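Local coordinates for undecaprenyl-diphosphooligosaccharide--protein glycotransferase (Campylobacter jejuni, PDB 3AAG) that transfers a preassembled heptasaccharide from a lipid donor to asparagine side chains of nascent proteins, this chain being its C-terminal periplasmic domain, at residues W36-P41 against S147-T152; N78-S83 against R136-Y141. All coordinates share one frame; numbering follows the deposited sequence.

Both contacts belong to the core part of this C-terminal periplasmic domain, with centres about 17 Å apart and nearest atoms about 4 Å apart, without touching. Along the chain the segments run 36-41, 78-83, 136-141, 147-152, so contact 2 is nested inside the loop that contact 1 closes. Strand 138-140 and helix 150-155 are consecutive elements, and strand 31-33, which pairs in parallel with 138-140, ends just before 36-41. The small sheet therefore leads into both sides of contact 1, where the WWDYG and MI motifs face each other. Contact 2 packs helix 73-87 against that same sheet, away from the acceptor-peptide residues and nearer the calcium ion.

Contact 1: residues W36-P41 against S147-T152; sequences WDYGYP and SLIFST
Tyr-38 and Ile-149 reach each other through their torsions. The phenol has CG anti to its own carbonyl carbon (chi1 -37°), whereas Ile-149 places CG1 between backbone N and carbonyl carbon (chi1 54°) and then extends CD1 away from CA (chi2 150°). The two side chains arrive from opposite directions and join the WWDYG motif, on 36-41, to the MI motif, on 147-152. In the STT3 family these motifs define the pocket for the +2 Ser/Thr of the acceptor sequon.

The backbones stay well apart: the closest CA atoms, those of Asp-37 and Ile-149, are 9.8 Å from each other, and only 96 Å² is buried in total. Side-chain ends therefore make the contact. Ile-149 CD1 lies 3.4 Å from Tyr-38 OH and 4.3 Å from Tyr-38 CZ, approaching the ring obliquely at its hydroxyl end. This is van der Waals packing, with a methyl group beside a phenol.

Asp-37 contributes more loosely from the neighbouring position. Its CB sits 3.9 Å above one face of the Tyr-38 ring, offset toward the rim, while its CG covers the centre of the Trp-36 indole. A 3-10 turn, closed by the bond from Gly-39 N to Trp-36 O (2.9 Å), holds these residues together. Beyond it, Trp-36 stacks on His-57, and the Tyr-38 side chain touches Arg-145 and Met-146.

Ile-149, at the N-cap of helix 150-155, and residues 35-37 probably contact the acceptor peptide, as in related enzymes, so the contact lies between two segments that probably line that site. Seen from Ile-149 CD1, Tyr-38 OH and Asp-37 OD1 lie at roughly a right angle, the carboxylate oxygen being 4.4 Å away.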
loop_
_atom_site.group_PDB
_atom_site.type_symbol
_atom_site.label_atom_id
_atom_site.label_comp_id
_atom_site.label_asym_id
_atom_site.label_seq_id
_atom_site.Cartn_x
_atom_site.Cartn_y
_atom_site.Cartn_z
ATOM N N TRP A 36 6.715 -7.485 -5.007
ATOM C CA TRP A 36 7.394 -8.509 -5.803
ATOM C C TRP A 36 7.025 -9.937 -5.405
ATOM O O TRP A 36 7.133 -10.858 -6.212
ATOM C CB TRP A 36 8.913 -8.320 -5.771
ATOM C CG TRP A 36 9.545 -8.655 -4.452
ATOM C CD1 TRP A 36 9.879 -7.781 -3.460
ATOM C CD2 TRP A 36 9.926 -9.955 -3.987
ATOM N NE1 TRP A 36 10.440 -8.454 -2.405
ATOM C CE2 TRP A 36 10.482 -9.791 -2.702
ATOM C CE3 TRP A 36 9.851 -11.241 -4.529
ATOM C CZ2 TRP A 36 10.959 -10.864 -1.951
ATOM C CZ3 TRP A 36 10.327 -12.307 -3.782
ATOM C CH2 TRP A 36 10.872 -12.110 -2.507
ATOM N N ASP A 37 6.593 -10.115 -4.160
ATOM C CA ASP A 37 6.155 -11.425 -3.683
ATOM C C ASP A 37 5.013 -11.981 -4.527
ATOM O O ASP A 37 4.746 -13.180 -4.509
ATOM C CB ASP A 37 5.721 -11.348 -2.218
ATOM C CG ASP A 37 6.898 -11.307 -1.261
ATOM O OD1 ASP A 37 6.744 -11.761 -0.106
ATOM O OD2 ASP A 37 7.978 -10.821 -1.666
ATOM N N TYR A 38 4.338 -11.107 -5.263
ATOM C CA TYR A 38 3.203 -11.524 -6.075
ATOM C C TYR A 38 3.520 -11.373 -7.557
ATOM O O TYR A 38 2.682 -11.650 -8.415
ATOM C CB TYR A 38 1.959 -10.716 -5.704
ATOM C CG TYR A 38 1.858 -10.416 -4.224
ATOM C CD1 TYR A 38 1.869 -11.442 -3.285
ATOM C CD2 TYR A 38 1.755 -9.111 -3.765
ATOM C CE1 TYR A 38 1.778 -11.172 -1.933
ATOM C CE2 TYR A 38 1.663 -8.832 -2.413
ATOM C CZ TYR A 38 1.678 -9.865 -1.502
ATOM O OH TYR A 38 1.588 -9.587 -0.156
ATOM N N GLY A 39 4.739 -10.935 -7.849
ATOM C CA GLY A 39 5.174 -10.751 -9.227
ATOM C C GLY A 39 4.885 -11.959 -10.098
ATOM O O GLY A 39 4.279 -11.838 -11.161
ATOM N N TYR A 40 5.320 -13.131 -9.650
ATOM C CA TYR A 40 5.171 -14.338 -10.451
ATOM C C TYR A 40 3.719 -14.787 -10.584
ATOM O O TYR A 40 3.232 -14.994 -11.695
ATOM C CB TYR A 40 6.059 -15.465 -9.924
ATOM C CG TYR A 40 7.508 -15.299 -10.313
ATOM C CD1 TYR A 40 8.513 -15.286 -9.353
ATOM C CD2 TYR A 40 7.872 -15.133 -11.644
ATOM C CE1 TYR A 40 9.840 -15.126 -9.710
ATOM C CE2 TYR A 40 9.192 -14.972 -12.008
ATOM C CZ TYR A 40 10.172 -14.970 -11.039
ATOM O OH TYR A 40 11.488 -14.811 -11.404
ATOM N N PRO A 41 3.015 -14.933 -9.451
ATOM C CA PRO A 41 1.604 -15.291 -9.525
ATOM C C PRO A 41 0.857 -14.423 -10.532
ATOM O O PRO A 41 0.117 -14.942 -11.369
ATOM C CB PRO A 41 1.105 -15.019 -8.108
ATOM C CG PRO A 41 2.297 -15.247 -7.253
ATOM C CD PRO A 41 3.482 -14.795 -8.061
ATOM N N SER A 147 -0.718 -6.768 4.311
ATOM C CA SER A 147 -0.620 -6.131 5.621
ATOM C C SER A 147 0.513 -6.726 6.460
ATOM O O SER A 147 1.248 -6.000 7.128
ATOM C CB SER A 147 -1.948 -6.235 6.374
ATOM O OG SER A 147 -2.314 -7.589 6.573
ATOM N N LEU A 148 0.652 -8.048 6.421
ATOM C CA LEU A 148 1.641 -8.728 7.252
ATOM C C LEU A 148 3.069 -8.369 6.860
ATOM O O LEU A 148 4.008 -8.647 7.604
ATOM C CB LEU A 148 1.454 -10.244 7.188
ATOM C CG LEU A 148 0.197 -10.819 7.843
ATOM C CD1 LEU A 148 0.173 -12.328 7.691
ATOM C CD2 LEU A 148 0.114 -10.420 9.308
ATOM N N ILE A 149 3.230 -7.759 5.689
ATOM C CA ILE A 149 4.561 -7.445 5.173
ATOM C C ILE A 149 4.683 -5.982 4.768
ATOM O O ILE A 149 5.745 -5.539 4.332
ATOM C CB ILE A 149 4.930 -8.324 3.961
ATOM C CG1 ILE A 149 3.846 -8.232 2.883
ATOM C CG2 ILE A 149 5.158 -9.763 4.392
ATOM C CD1 ILE A 149 4.372 -8.409 1.478
ATOM N N PHE A 150 3.594 -5.235 4.916
ATOM C CA PHE A 150 3.530 -3.869 4.404
ATOM C C PHE A 150 4.614 -2.979 5.005
ATOM O O PHE A 150 5.105 -2.057 4.353
ATOM C CB PHE A 150 2.148 -3.262 4.653
ATOM C CG PHE A 150 1.902 -1.993 3.887
ATOM C CD1 PHE A 150 1.959 -1.984 2.501
ATOM C CD2 PHE A 150 1.618 -0.809 4.550
ATOM C CE1 PHE A 150 1.734 -0.816 1.789
ATOM C CE2 PHE A 150 1.392 0.362 3.846
ATOM C CZ PHE A 150 1.450 0.358 2.461
ATOM N N SER A 151 4.983 -3.257 6.248
ATOM C CA SER A 151 6.076 -2.544 6.891
ATOM C C SER A 151 7.327 -2.589 6.023
ATOM O O SER A 151 7.989 -1.571 5.813
ATOM C CB SER A 151 6.372 -3.147 8.263
ATOM O OG SER A 151 7.170 -2.271 9.037
ATOM N N THR A 152 7.647 -3.778 5.523
ATOM C CA THR A 152 8.804 -3.955 4.659
ATOM C C THR A 152 8.571 -3.323 3.295
ATOM O O THR A 152 9.489 -2.763 2.698
ATOM C CB THR A 152 9.144 -5.441 4.470
ATOM O OG1 THR A 152 9.710 -5.960 5.680
ATOM C CG2 THR A 152 10.140 -5.618 3.336
#

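Contact 2: residues N78-S83 against R136-Y141; sequences NMARLS and RDIYLY
Arg-81 reaches across from helix 73-87 to the backbone of Arg-136, and hydrogen bonding is the first kind of interaction here. The guanidinium presents its end to a single acceptor: NH1 lies 3.0 Å from Arg-136 O, with an N-H...O angle of 155°, and NH2 lies 3.2 Å from the same oxygen, with a more bent angle of 141°. Because that oxygen is almost in the guanidinium plane, both N-H groups can converge on it. The arginine gets there with CG anti to its backbone N and then bends at chi2 and chi3, which turns its end toward the strand. NH2 also bonds the backbone oxygen of Ile-291. Arg-136 directs its own NE elsewhere, to the carbonyl of Glu-29, a residue of the calcium site; the Arg-136 side chain is about 5 Å from the calcium ion.

Charge interactions complete the polar part. Arg-81 NH1 forms a salt bridge with Glu-85, one turn along the helix, so the group's rotation is fixed from several directions. Arg-136 pairs separately with Glu-88.

Apolar packing centres on Ile-138, which points toward the helix. Its CD1 stands 3.7 Å above the guanidinium plane, over the centre, so the flat group has a methyl on one face while the carbonyl meets its edge. The same CD1 touches Ala-80 O at 3.3 Å, and the other branch, CG2, lies 4.4 Å from Ala-80 CB. Val-84 adds to this apolar surface from the next helical turn.

In the fold, these residues seat helix 73-87 on strand 138-140. The strand bonds Tyr-31 and Val-33 of parallel strand 31-33 through Tyr-139, and Leu-289 and Phe-287 of the C-terminal tail through Ile-138 and Leu-140, so it runs between the two while the helix packs against its Ile-138 side.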
loop_
_atom_site.group_PDB
_atom_site.type_symbol
_atom_site.label_atom_id
_atom_site.label_comp_id
_atom_site.label_asym_id
_atom_site.label_seq_id
_atom_site.Cartn_x
_atom_site.Cartn_y
_atom_site.Cartn_z
ATOM N N ASN A 78 0.341 8.964 -9.969
ATOM C CA ASN A 78 1.322 9.534 -10.884
ATOM C C ASN A 78 2.545 8.644 -11.086
ATOM O O ASN A 78 2.968 8.409 -12.219
ATOM C CB ASN A 78 1.743 10.929 -10.420
ATOM C CG ASN A 78 0.639 11.953 -10.588
ATOM O OD1 ASN A 78 -0.339 11.715 -11.297
ATOM N ND2 ASN A 78 0.787 13.099 -9.932
HETATM N N MSE A 79 3.110 8.152 -9.987
HETATM C CA MSE A 79 4.252 7.244 -10.061
HETATM C C MSE A 79 3.904 5.994 -10.859
HETATM O O MSE A 79 4.686 5.541 -11.694
HETATM C CB MSE A 79 4.725 6.856 -8.660
HETATM C CG MSE A 79 5.992 7.564 -8.218
HETATM SE SE MSE A 79 7.473 7.274 -9.453
HETATM C CE MSE A 79 6.443 6.807 -11.043
ATOM N N ALA A 80 2.725 5.441 -10.597
ATOM C CA ALA A 80 2.244 4.294 -11.350
ATOM C C ALA A 80 2.455 4.536 -12.839
ATOM O O ALA A 80 3.039 3.706 -13.537
ATOM C CB ALA A 80 0.773 4.039 -11.048
ATOM N N ARG A 81 1.985 5.683 -13.316
ATOM C CA ARG A 81 2.111 6.033 -14.723
ATOM C C ARG A 81 3.566 6.261 -15.117
ATOM O O ARG A 81 4.019 5.776 -16.152
ATOM C CB ARG A 81 1.282 7.274 -15.047
ATOM C CG ARG A 81 1.320 7.671 -16.510
ATOM C CD ARG A 81 1.117 6.465 -17.410
ATOM N NE ARG A 81 -0.281 6.049 -17.461
ATOM C CZ ARG A 81 -0.730 5.031 -18.188
ATOM N NH1 ARG A 81 0.110 4.322 -18.931
ATOM N NH2 ARG A 81 -2.017 4.721 -18.175
ATOM N N LEU A 82 4.295 7.002 -14.289
ATOM C CA LEU A 82 5.678 7.339 -14.602
ATOM C C LEU A 82 6.566 6.100 -14.631
ATOM O O LEU A 82 7.266 5.853 -15.612
ATOM C CB LEU A 82 6.225 8.366 -13.610
ATOM C CG LEU A 82 5.665 9.788 -13.722
ATOM C CD1 LEU A 82 6.551 10.774 -12.974
ATOM C CD2 LEU A 82 5.517 10.200 -15.180
ATOM N N SER A 83 6.535 5.322 -13.554
ATOM C CA SER A 83 7.413 4.164 -13.438
ATOM C C SER A 83 7.151 3.151 -14.549
ATOM O O SER A 83 8.086 2.600 -15.134
ATOM C CB SER A 83 7.253 3.503 -12.070
ATOM O OG SER A 83 5.957 2.952 -11.923
ATOM N N ARG A 136 -0.318 2.165 -22.440
ATOM C CA ARG A 136 -0.856 0.905 -21.943
ATOM C C ARG A 136 -1.693 1.122 -20.690
ATOM O O ARG A 136 -1.585 2.157 -20.034
ATOM C CB ARG A 136 0.279 -0.073 -21.644
ATOM C CG ARG A 136 1.386 0.520 -20.791
ATOM C CD ARG A 136 2.383 -0.543 -20.372
ATOM N NE ARG A 136 2.783 -1.381 -21.497
ATOM C CZ ARG A 136 3.405 -0.927 -22.581
ATOM N NH1 ARG A 136 3.697 0.363 -22.686
ATOM N NH2 ARG A 136 3.732 -1.759 -23.560
ATOM N N ASP A 137 -2.523 0.140 -20.357
ATOM C CA ASP A 137 -3.297 0.184 -19.124
ATOM C C ASP A 137 -2.456 -0.233 -17.921
ATOM O O ASP A 137 -1.471 -0.958 -18.061
ATOM C CB ASP A 137 -4.539 -0.699 -19.237
ATOM C CG ASP A 137 -5.664 -0.023 -19.992
ATOM O OD1 ASP A 137 -5.610 1.214 -20.159
ATOM O OD2 ASP A 137 -6.603 -0.729 -20.418
ATOM N N ILE A 138 -2.852 0.234 -16.741
ATOM C CA ILE A 138 -2.156 -0.095 -15.503
ATOM C C ILE A 138 -3.160 -0.467 -14.417
ATOM O O ILE A 138 -4.217 0.154 -14.297
ATOM C CB ILE A 138 -1.311 1.089 -14.998
ATOM C CG1 ILE A 138 -0.242 1.464 -16.026
ATOM C CG2 ILE A 138 -0.673 0.757 -13.659
ATOM C CD1 ILE A 138 0.659 2.599 -15.583
ATOM N N TYR A 139 -2.823 -1.480 -13.625
ATOM C CA TYR A 139 -3.676 -1.903 -12.522
ATOM C C TYR A 139 -2.887 -1.996 -11.221
ATOM O O TYR A 139 -1.734 -2.423 -11.214
ATOM C CB TYR A 139 -4.323 -3.250 -12.830
ATOM C CG TYR A 139 -5.099 -3.280 -14.125
ATOM C CD1 TYR A 139 -4.447 -3.315 -15.350
ATOM C CD2 TYR A 139 -6.487 -3.281 -14.122
ATOM C CE1 TYR A 139 -5.156 -3.345 -16.534
ATOM C CE2 TYR A 139 -7.202 -3.311 -15.299
ATOM C CZ TYR A 139 -6.534 -3.344 -16.502
ATOM O OH TYR A 139 -7.251 -3.373 -17.676
ATOM N N LEU A 140 -3.519 -1.593 -10.123
ATOM C CA LEU A 140 -2.982 -1.848 -8.795
ATOM C C LEU A 140 -3.578 -3.120 -8.212
ATOM O O LEU A 140 -4.794 -3.314 -8.235
ATOM C CB LEU A 140 -3.270 -0.671 -7.863
ATOM C CG LEU A 140 -2.374 0.555 -8.024
ATOM C CD1 LEU A 140 -2.530 1.141 -9.419
ATOM C CD2 LEU A 140 -2.713 1.591 -6.964
ATOM N N TYR A 141 -2.714 -3.981 -7.690
ATOM C CA TYR A 141 -3.152 -5.176 -6.980
ATOM C C TYR A 141 -2.776 -5.069 -5.507
ATOM O O TYR A 141 -1.603 -4.943 -5.167
ATOM C CB TYR A 141 -2.515 -6.419 -7.602
ATOM C CG TYR A 141 -2.910 -7.719 -6.943
ATOM C CD1 TYR A 141 -4.235 -8.131 -6.913
ATOM C CD2 TYR A 141 -1.955 -8.539 -6.360
ATOM C CE1 TYR A 141 -4.599 -9.324 -6.318
ATOM C CE2 TYR A 141 -2.309 -9.733 -5.762
ATOM C CZ TYR A 141 -3.630 -10.120 -5.744
ATOM O OH TYR A 141 -3.985 -11.306 -5.148
#